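Local structure of HPV18 E7 (Human papillomavirus type 18, 6IWD) at residues P6-M11 with E23-S29. The protein probably drives quiescent host cells into S phase so that the virus can use their replication machinery, this chain being its zinc-binding C-terminal domain. Numbering follows the deposited sequence.
Sequences PQRHTM and ELVVESS
Arg8 and Glu27, a non-hydrogen-bonded pair of two antiparallel strands, are tied by a salt bridge in which Arg8 NH2 lies 2.7 Å from Glu27 OE2. The oxygen is met on its anti side but out of the carboxylate plane, and the guanidinium and carboxylate planes are turned 54° apart; Arg8 NE adds a weak second bond to the same OE2 at 3.3 Å. With CG anti to the backbone N (chi1 165°) and bends at chi2 and chi3, the aliphatic part of the arginine crosses Val25 at an angle, its CD 3.6 Å from Val25 CG1, before the head turns back to the glutamate. Farther along this face, the methyl CG2 of Thr10 touches the methylene CG of Glu23 at 3.6 Å, while Thr10 OG1 faces Val25 CG2.

The other face carries His9, Val26, Ser28, Met11 and Leu24. His9 CB packs against Val26 CG2, and the imidazole turns its edge to Ser28 O, which lies in the ring plane 3.7 Å from His9 NE2. Ser28 OG donates to Ser29 O, a bond that helps hold the hydroxyl's rotation. Met11 CB meets Leu24 CB at 4.2 Å, and the thioether then bends away.

Between the two faces, paired backbone N-H···O bonds join Gln7 with Ser28, His9 with Val26 and Met11 with Leu24; the straightest, Leu24 N to Met11 O, has an angle of 175°. CA-H···O contacts to the carbonyls supplement them.

These pairs form the open end, away from the zinc, of the beta hairpin 7-14/21-28 in the E7 zinc-binding domain. Glu27 OE1 forms a second salt bridge, to Lys17 of the second subunit, whose strand pairs with Val26 and Glu27 and continues the sheet across the interface. Ser29 is the N-cap of helix 30-41, its OG accepting from Asp32 N. This helix covers the hairpin face that carries His9, Met11 and Ser28, its Leu33 against His9 and Ser28, its Phe36 and Phe40 against Met11.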
loop_
_atom_site.group_PDB
_atom_site.type_symbol
_atom_site.label_atom_id
_atom_site.label_comp_id
_atom_site.label_asym_id
_atom_site.label_seq_id
_atom_site.Cartn_x
_atom_site.Cartn_y
_atom_site.Cartn_z
ATOM N N PRO B 6 -9.251 -5.403 -13.530
ATOM C CA PRO B 6 -8.888 -4.001 -13.283
ATOM C C PRO B 6 -9.795 -3.023 -14.022
ATOM O O PRO B 6 -10.257 -3.284 -15.137
ATOM C CB PRO B 6 -7.446 -3.922 -13.791
ATOM C CG PRO B 6 -6.902 -5.280 -13.546
ATOM C CD PRO B 6 -8.058 -6.245 -13.746
ATOM N N GLN B 7 -10.053 -1.887 -13.383
ATOM C CA GLN B 7 -10.836 -0.812 -13.970
ATOM C C GLN B 7 -10.000 0.458 -14.034
ATOM O O GLN B 7 -8.972 0.587 -13.362
ATOM C CB GLN B 7 -12.125 -0.561 -13.173
ATOM C CG GLN B 7 -13.160 -1.682 -13.288
ATOM C CD GLN B 7 -13.811 -1.754 -14.668
ATOM O OE1 GLN B 7 -13.138 -1.933 -15.684
ATOM N NE2 GLN B 7 -15.133 -1.620 -14.702
ATOM N N ARG B 8 -10.441 1.394 -14.866
ATOM C CA ARG B 8 -9.762 2.674 -14.988
ATOM C C ARG B 8 -10.284 3.631 -13.924
ATOM O O ARG B 8 -11.500 3.745 -13.729
ATOM C CB ARG B 8 -9.959 3.270 -16.381
ATOM C CG ARG B 8 -9.592 4.739 -16.453
ATOM C CD ARG B 8 -8.977 5.112 -17.774
ATOM N NE ARG B 8 -8.549 3.944 -18.542
ATOM C CZ ARG B 8 -7.979 4.030 -19.738
ATOM N NH1 ARG B 8 -7.769 5.225 -20.278
ATOM N NH2 ARG B 8 -7.614 2.931 -20.391
ATOM N N HIS B 9 -9.362 4.302 -13.231
ATOM C CA HIS B 9 -9.697 5.286 -12.212
ATOM C C HIS B 9 -8.831 6.520 -12.404
ATOM O O HIS B 9 -7.696 6.427 -12.879
ATOM C CB HIS B 9 -9.488 4.735 -10.797
ATOM C CG HIS B 9 -10.032 3.358 -10.601
ATOM N ND1 HIS B 9 -11.362 3.117 -10.325
ATOM C CD2 HIS B 9 -9.428 2.145 -10.635
ATOM C CE1 HIS B 9 -11.554 1.815 -10.207
ATOM N NE2 HIS B 9 -10.398 1.203 -10.391
ATOM N N THR B 10 -9.364 7.679 -12.032
ATOM C CA THR B 10 -8.594 8.914 -12.071
ATOM C C THR B 10 -8.375 9.419 -10.652
ATOM O O THR B 10 -9.320 9.492 -9.862
ATOM C CB THR B 10 -9.284 9.991 -12.913
ATOM O OG1 THR B 10 -9.452 9.507 -14.248
ATOM C CG2 THR B 10 -8.424 11.257 -12.963
ATOM N N MET B 11 -7.128 9.749 -10.333
ATOM C CA MET B 11 -6.759 10.320 -9.044
ATOM C C MET B 11 -6.373 11.778 -9.247
ATOM O O MET B 11 -5.411 12.072 -9.964
ATOM C CB MET B 11 -5.596 9.556 -8.415
ATOM C CG MET B 11 -5.900 8.114 -8.063
ATOM S SD MET B 11 -6.810 7.966 -6.515
ATOM C CE MET B 11 -5.736 8.871 -5.402
ATOM N N GLU B 23 -3.427 15.145 -12.455
ATOM C CA GLU B 23 -4.387 14.114 -12.823
ATOM C C GLU B 23 -3.609 12.837 -13.133
ATOM O O GLU B 23 -2.860 12.786 -14.112
ATOM C CB GLU B 23 -5.214 14.569 -14.021
ATOM C CG GLU B 23 -6.701 14.299 -13.910
ATOM C CD GLU B 23 -7.521 15.192 -14.833
ATOM O OE1 GLU B 23 -7.390 16.437 -14.740
ATOM O OE2 GLU B 23 -8.286 14.644 -15.660
ATOM N N LEU B 24 -3.771 11.818 -12.293
ATOM C CA LEU B 24 -3.171 10.506 -12.515
ATOM C C LEU B 24 -4.260 9.534 -12.938
ATOM O O LEU B 24 -5.321 9.471 -12.308
ATOM C CB LEU B 24 -2.478 9.984 -11.258
ATOM C CG LEU B 24 -1.414 10.861 -10.623
ATOM C CD1 LEU B 24 -0.987 10.250 -9.313
ATOM C CD2 LEU B 24 -0.233 11.006 -11.567
ATOM N N VAL B 25 -4.003 8.790 -14.005
ATOM C CA VAL B 25 -4.950 7.820 -14.533
ATOM C C VAL B 25 -4.327 6.442 -14.381
ATOM O O VAL B 25 -3.240 6.183 -14.914
ATOM C CB VAL B 25 -5.311 8.124 -15.995
ATOM C CG1 VAL B 25 -6.287 7.087 -16.529
ATOM C CG2 VAL B 25 -5.889 9.535 -16.098
ATOM N N VAL B 26 -4.994 5.571 -13.634
ATOM C CA VAL B 26 -4.489 4.234 -13.376
ATOM C C VAL B 26 -5.524 3.200 -13.809
ATOM O O VAL B 26 -6.713 3.490 -13.966
ATOM C CB VAL B 26 -4.117 4.032 -11.888
ATOM C CG1 VAL B 26 -2.951 4.934 -11.506
ATOM C CG2 VAL B 26 -5.316 4.307 -10.991
ATOM N N GLU B 27 -5.049 1.975 -13.995
ATOM C CA GLU B 27 -5.906 0.801 -14.059
ATOM C C GLU B 27 -5.441 -0.148 -12.971
ATOM O O GLU B 27 -4.234 -0.378 -12.824
ATOM C CB GLU B 27 -5.853 0.129 -15.431
ATOM C CG GLU B 27 -6.356 1.023 -16.534
ATOM C CD GLU B 27 -6.658 0.263 -17.809
ATOM O OE1 GLU B 27 -6.225 -0.906 -17.926
ATOM O OE2 GLU B 27 -7.336 0.836 -18.693
ATOM N N SER B 28 -6.383 -0.665 -12.189
ATOM C CA SER B 28 -6.011 -1.504 -11.053
ATOM C C SER B 28 -7.254 -2.188 -10.508
ATOM O O SER B 28 -8.387 -1.832 -10.847
ATOM C CB SER B 28 -5.335 -0.684 -9.948
ATOM O OG SER B 28 -6.296 0.118 -9.288
ATOM N N SER B 29 -7.022 -3.173 -9.643
ATOM C CA SER B 29 -8.101 -3.747 -8.864
ATOM C C SER B 29 -8.599 -2.732 -7.841
ATOM O O SER B 29 -7.932 -1.731 -7.544
ATOM C CB SER B 29 -7.633 -5.004 -8.140
ATOM O OG SER B 29 -6.690 -4.652 -7.128
#